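Local coordinates for protein superoxide dismutase [Cu-Zn] (Bacteroidetes bacterium GWA2_30_7, PDB 7B4O) that probably catalyses the dismutation of superoxide to oxygen and hydrogen peroxide, as a copper-zinc superoxide dismutase, here crystallised with zinc in its metal sites, at residues A[23-28]-A[38-43]; A[34-39]-A[103-108]. One frame throughout, in Å; residues are numbered along the deposited sequence.

Interaction 1. Residues A[23-28]-A[38-43]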
loop_
_atom_site.group_PDB
_atom_site.type_symbol
_atom_site.label_atom_id
_atom_site.label_comp_id
_atom_site.label_asym_id
_atom_site.label_seq_id
_atom_site.Cartn_x
_atom_site.Cartn_y
_atom_site.Cartn_z
ATOM N N GLY A 23 3.568 -4.730 -11.557
ATOM C CA GLY A 23 4.823 -5.323 -11.092
ATOM C C GLY A 23 4.976 -5.243 -9.601
ATOM O O GLY A 23 4.033 -4.809 -8.895
ATOM N N VAL A 24 6.143 -5.665 -9.155
ATOM C CA VAL A 24 6.473 -5.752 -7.711
ATOM C C VAL A 24 7.829 -5.094 -7.498
ATOM O O VAL A 24 8.775 -5.350 -8.280
ATOM C CB VAL A 24 6.455 -7.206 -7.202
ATOM C CG1 VAL A 24 6.774 -7.275 -5.718
ATOM C CG2 VAL A 24 5.136 -7.899 -7.506
ATOM N N ILE A 25 7.896 -4.293 -6.446
ATOM C CA ILE A 25 9.146 -3.643 -5.985
ATOM C C ILE A 25 9.388 -4.094 -4.547
ATOM O O ILE A 25 8.450 -4.046 -3.751
ATOM C CB ILE A 25 9.042 -2.113 -6.101
ATOM C CG1 ILE A 25 8.655 -1.689 -7.519
ATOM C CG2 ILE A 25 10.340 -1.464 -5.643
ATOM C CD1 ILE A 25 7.788 -0.482 -7.554
ATOM N N THR A 26 10.598 -4.542 -4.257
ATOM C CA THR A 26 11.000 -4.890 -2.880
ATOM C C THR A 26 12.154 -3.994 -2.456
ATOM O O THR A 26 12.990 -3.606 -3.293
ATOM C CB THR A 26 11.344 -6.371 -2.734
ATOM O OG1 THR A 26 12.532 -6.623 -3.476
ATOM C CG2 THR A 26 10.204 -7.258 -3.173
ATOM N N PHE A 27 12.171 -3.712 -1.163
ATOM C CA PHE A 27 13.215 -2.925 -0.483
ATOM C C PHE A 27 13.733 -3.807 0.642
ATOM O O PHE A 27 12.929 -4.154 1.509
ATOM C CB PHE A 27 12.628 -1.620 0.053
ATOM C CG PHE A 27 11.926 -0.768 -0.971
ATOM C CD1 PHE A 27 10.586 -0.958 -1.268
ATOM C CD2 PHE A 27 12.599 0.265 -1.603
ATOM C CE1 PHE A 27 9.954 -0.163 -2.211
ATOM C CE2 PHE A 27 11.955 1.081 -2.516
ATOM C CZ PHE A 27 10.632 0.874 -2.817
ATOM N N THR A 28 15.019 -4.147 0.634
ATOM C CA THR A 28 15.599 -5.060 1.649
ATOM C C THR A 28 16.803 -4.368 2.291
ATOM O O THR A 28 17.686 -3.914 1.544
ATOM C CB THR A 28 15.934 -6.415 1.020
ATOM O OG1 THR A 28 14.753 -6.896 0.370
ATOM C CG2 THR A 28 16.404 -7.421 2.046
ATOM N N ALA A 38 13.130 -4.022 -8.565
ATOM C CA ALA A 38 11.858 -3.774 -9.266
ATOM C C ALA A 38 11.765 -4.731 -10.444
ATOM O O ALA A 38 12.746 -4.882 -11.191
ATOM C CB ALA A 38 11.756 -2.348 -9.715
ATOM N N ASP A 39 10.596 -5.351 -10.586
ATOM C CA ASP A 39 10.270 -6.229 -11.730
ATOM C C ASP A 39 8.893 -5.816 -12.224
ATOM O O ASP A 39 7.899 -6.153 -11.550
ATOM C CB ASP A 39 10.341 -7.695 -11.333
ATOM C CG ASP A 39 11.770 -8.108 -11.069
ATOM O OD1 ASP A 39 12.540 -8.198 -12.049
ATOM O OD2 ASP A 39 12.104 -8.271 -9.895
ATOM N N LEU A 40 8.857 -5.075 -13.331
ATOM C CA LEU A 40 7.604 -4.509 -13.885
ATOM C C LEU A 40 7.381 -5.046 -15.295
ATOM O O LEU A 40 8.334 -5.502 -15.954
ATOM C CB LEU A 40 7.693 -2.980 -13.930
ATOM C CG LEU A 40 8.243 -2.281 -12.689
ATOM C CD1 LEU A 40 8.173 -0.770 -12.878
ATOM C CD2 LEU A 40 7.529 -2.692 -11.404
ATOM N N ASN A 41 6.136 -4.973 -15.737
ATOM C CA ASN A 41 5.732 -5.353 -17.109
ATOM C C ASN A 41 4.735 -4.326 -17.644
ATOM O O ASN A 41 4.177 -3.540 -16.861
ATOM C CB ASN A 41 5.131 -6.757 -17.121
ATOM C CG ASN A 41 6.121 -7.822 -16.697
ATOM O OD1 ASN A 41 6.983 -8.216 -17.475
ATOM N ND2 ASN A 41 6.031 -8.261 -15.451
ATOM N N GLY A 42 4.522 -4.349 -18.955
ATOM C CA GLY A 42 3.495 -3.526 -19.614
ATOM C C GLY A 42 3.958 -2.104 -19.871
ATOM O O GLY A 42 3.100 -1.272 -20.209
ATOM N N LEU A 43 5.259 -1.827 -19.743
ATOM C CA LEU A 43 5.821 -0.473 -19.977
ATOM C C LEU A 43 6.176 -0.277 -21.449
ATOM O O LEU A 43 6.636 -1.215 -22.090
ATOM C CB LEU A 43 7.067 -0.278 -19.115
ATOM C CG LEU A 43 6.786 0.081 -17.669
ATOM C CD1 LEU A 43 8.008 -0.186 -16.826
ATOM C CD2 LEU A 43 6.332 1.525 -17.524
HETATM O O HOH W 1 10.441 -7.733 -7.726
#
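The flat groups here are the carboxylate of Asp39 and the paired peptides of strands 22-30 and 33-41, an antiparallel beta hairpin in the Greek-key barrel of Cu,Zn superoxide dismutases. Asp39 and Val24 stand on the outer face of the sheet; Ile25, Ala38 and Leu40 stand on the inner one. There Ile25 and Leu40 reach Ile13, with Met123 against Ile25 and Val125 against Leu40, while Ala38 lies against Phe50 and Ile93. The Asp39 carboxylate is gripped by both oxygens: OD1 is hydrogen-bonded to His102 ND1, while OD2 accepts a water hydrogen at 2.8 Å. That water gives another hydrogen to Val24 O, 3.0 Å away, and so ties the side chain back to the neighbouring strand.

Val24 and Asp39 form the hydrogen-bonded pair. Asp39 N gives its hydrogen to Val24 O at 2.9 Å, almost along the C=O axis; with the water, this carbonyl accepts two hydrogens. The return bond from Val24 N to Asp39 O is 3.0 Å long, but its donor stands 31° above the carbonyl plane.

On the inner face, Ile25 CG1 sits beside its own backbone N and rests 3.9 Å from Ala38 CB. Leu40 crosses Ile25 obliquely. Its CG also lies beside its own backbone N (chi1 -45°), which brings CD2 over the bare backbone of Gly23. A beta carbon here would run into Asp39 O and Leu40 CD2, and at phi 156° it would also be jammed against the carbonyl oxygen of the residue before. As it is, Gly23 CA comes to 3.2 Å from Asp39 O and 3.8 Å from Leu40 CD2.

Interaction 2. Residues A[34-39]-A[103-108]. With ZN (zinc ion), chain G.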
loop_
_atom_site.group_PDB
_atom_site.type_symbol
_atom_site.label_atom_id
_atom_site.label_comp_id
_atom_site.label_asym_id
_atom_site.label_seq_id
_atom_site.Cartn_x
_atom_site.Cartn_y
_atom_site.Cartn_z
ATOM N N VAL A 34 19.899 0.064 1.454
ATOM C CA VAL A 34 18.639 -0.660 1.121
ATOM C C VAL A 34 18.711 -1.100 -0.341
ATOM O O VAL A 34 18.893 -0.249 -1.218
ATOM C CB VAL A 34 17.386 0.177 1.425
ATOM C CG1 VAL A 34 16.124 -0.455 0.832
ATOM C CG2 VAL A 34 17.242 0.400 2.921
ATOM N N LYS A 35 18.594 -2.401 -0.570
ATOM C CA LYS A 35 18.554 -2.972 -1.931
ATOM C C LYS A 35 17.146 -2.783 -2.494
ATOM O O LYS A 35 16.172 -3.334 -1.920
ATOM C CB LYS A 35 18.953 -4.449 -1.919
ATOM C CG LYS A 35 18.994 -5.097 -3.295
ATOM C CD LYS A 35 19.307 -6.567 -3.213
ATOM C CE LYS A 35 19.384 -7.243 -4.557
ATOM N NZ LYS A 35 19.856 -8.637 -4.413
ATOM N N VAL A 36 17.060 -2.038 -3.583
ATOM C CA VAL A 36 15.795 -1.814 -4.338
ATOM C C VAL A 36 15.798 -2.794 -5.500
ATOM O O VAL A 36 16.773 -2.792 -6.261
ATOM C CB VAL A 36 15.689 -0.362 -4.831
ATOM C CG1 VAL A 36 14.392 -0.116 -5.582
ATOM C CG2 VAL A 36 15.852 0.600 -3.664
ATOM N N VAL A 37 14.768 -3.629 -5.583
ATOM C CA VAL A 37 14.592 -4.583 -6.709
ATOM C C VAL A 37 13.200 -4.371 -7.287
ATOM O O VAL A 37 12.215 -4.567 -6.564
ATOM C CB VAL A 37 14.786 -6.047 -6.282
ATOM C CG1 VAL A 37 14.563 -6.980 -7.470
ATOM C CG2 VAL A 37 16.153 -6.271 -5.678
ATOM N N ALA A 38 13.130 -4.022 -8.565
ATOM C CA ALA A 38 11.858 -3.774 -9.266
ATOM C C ALA A 38 11.765 -4.731 -10.444
ATOM O O ALA A 38 12.746 -4.882 -11.191
ATOM C CB ALA A 38 11.756 -2.348 -9.715
ATOM N N ASP A 39 10.596 -5.351 -10.586
ATOM C CA ASP A 39 10.270 -6.229 -11.730
ATOM C C ASP A 39 8.893 -5.816 -12.224
ATOM O O ASP A 39 7.899 -6.153 -11.550
ATOM C CB ASP A 39 10.341 -7.695 -11.333
ATOM C CG ASP A 39 11.770 -8.108 -11.069
ATOM O OD1 ASP A 39 12.540 -8.198 -12.049
ATOM O OD2 ASP A 39 12.104 -8.271 -9.895
ATOM N N LEU A 103 15.081 -3.464 -12.355
ATOM C CA LEU A 103 16.037 -2.512 -11.738
ATOM C C LEU A 103 16.496 -3.094 -10.411
ATOM O O LEU A 103 15.666 -3.641 -9.677
ATOM C CB LEU A 103 15.361 -1.153 -11.539
ATOM C CG LEU A 103 16.186 -0.105 -10.791
ATOM C CD1 LEU A 103 17.460 0.238 -11.548
ATOM C CD2 LEU A 103 15.363 1.136 -10.524
ATOM N N GLU A 104 17.796 -3.001 -10.160
ATOM C CA GLU A 104 18.419 -3.365 -8.871
ATOM C C GLU A 104 19.487 -2.323 -8.570
ATOM O O GLU A 104 20.358 -2.110 -9.411
ATOM C CB GLU A 104 19.008 -4.766 -9.008
ATOM C CG GLU A 104 19.501 -5.395 -7.748
ATOM C CD GLU A 104 20.026 -6.792 -8.048
ATOM O OE1 GLU A 104 20.985 -7.173 -7.365
ATOM O OE2 GLU A 104 19.491 -7.479 -8.994
ATOM N N TYR A 105 19.423 -1.699 -7.404
ATOM C CA TYR A 105 20.521 -0.810 -6.950
ATOM C C TYR A 105 20.412 -0.672 -5.435
ATOM O O TYR A 105 19.368 -1.014 -4.843
ATOM C CB TYR A 105 20.504 0.537 -7.683
ATOM C CG TYR A 105 19.573 1.557 -7.090
ATOM C CD1 TYR A 105 18.213 1.519 -7.333
ATOM C CD2 TYR A 105 20.054 2.549 -6.250
ATOM C CE1 TYR A 105 17.356 2.445 -6.767
ATOM C CE2 TYR A 105 19.213 3.490 -5.685
ATOM C CZ TYR A 105 17.859 3.439 -5.946
ATOM O OH TYR A 105 17.007 4.344 -5.396
ATOM N N ILE A 106 21.492 -0.181 -4.841
ATOM C CA ILE A 106 21.603 0.060 -3.382
ATOM C C ILE A 106 21.386 1.550 -3.130
ATOM O O ILE A 106 22.201 2.377 -3.609
ATOM C CB ILE A 106 22.971 -0.407 -2.858
ATOM C CG1 ILE A 106 23.238 -1.879 -3.177
ATOM C CG2 ILE A 106 23.074 -0.108 -1.376
ATOM C CD1 ILE A 106 22.186 -2.830 -2.656
ATOM N N ASP A 107 20.334 1.864 -2.390
ATOM C CA ASP A 107 19.986 3.242 -1.989
ATOM C C ASP A 107 20.476 3.457 -0.558
ATOM O O ASP A 107 20.200 2.631 0.305
ATOM C CB ASP A 107 18.488 3.479 -2.148
ATOM C CG ASP A 107 18.148 4.948 -2.057
ATOM O OD1 ASP A 107 18.210 5.494 -0.941
ATOM O OD2 ASP A 107 17.830 5.525 -3.086
ATOM N N LYS A 108 21.200 4.552 -0.324
ATOM C CA LYS A 108 21.827 4.852 0.989
ATOM C C LYS A 108 20.975 5.849 1.782
ATOM O O LYS A 108 21.394 6.212 2.886
ATOM C CB LYS A 108 23.246 5.369 0.754
ATOM C CG LYS A 108 24.183 4.331 0.156
ATOM C CD LYS A 108 25.652 4.649 0.348
ATOM C CE LYS A 108 26.545 3.440 0.167
ATOM N NZ LYS A 108 26.661 2.645 1.414
HETATM ZN ZN ZN G . 19.124 -7.731 -11.173
#
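Glu104 OE2 binds a zinc ion at 2.2 Å, beside His102 NE2. The chain of Glu104 is extended, CG anti to the backbone N, and its other oxygen, OE1, forms a long salt bridge of 3.5 Å with Lys35 NZ, whose equally straight chain crosses it obliquely. A second polar cluster sits on the opposite face: Tyr105 OH donates to Asp107 OD2 at 2.7 Å, which accepts on its anti lone pair, and Arg85 makes a salt bridge to the same oxygen. Six backbone hydrogen bonds join Val34, Val36 and Ala38 to Asp107, Tyr105 and Leu103, the one from Val36 N to Tyr105 O nearly along the C=O axis.

Tyr105 CG takes the crowded position between backbone N and carbonyl carbon (chi1 84°), which lays the ring alongside Val36, CE1 3.8 Å from Val36 CB. An alanine here would remove ring and hydroxyl, and would probably leave Val36 less well covered and Asp107 less firmly held. Towards the other end, Ala38 CB and Leu103 CB meet at 4.2 Å. Strands 33-41 and 101-107, sheet neighbours though far apart in sequence, pair as the Greek-key topology of the superoxide dismutase barrel requires.

Overall arrangement
Strand 33-41 is the common member: one edge pairs with 22-30 in interaction 1, the other with 101-107 in interaction 2, and the two contacts share Ala38 and Asp39, their centres about 10 Å apart. Beyond the pairs of interaction 1 the hairpin continues along interaction 2, with Thr26 N 2.8 Å from Val37 O and Thr28 O 2.8 Å from Lys35 N, both probable hydrogen bonds. Asp39 also ties interaction 1 to the zinc of interaction 2: it holds His102, a zinc ligand with Glu104, while its own side chain stays about 7 Å from the metal. That zinc is distinct from the two sites bridged by His69; Asp107, about 11 Å from another zinc, binds neither.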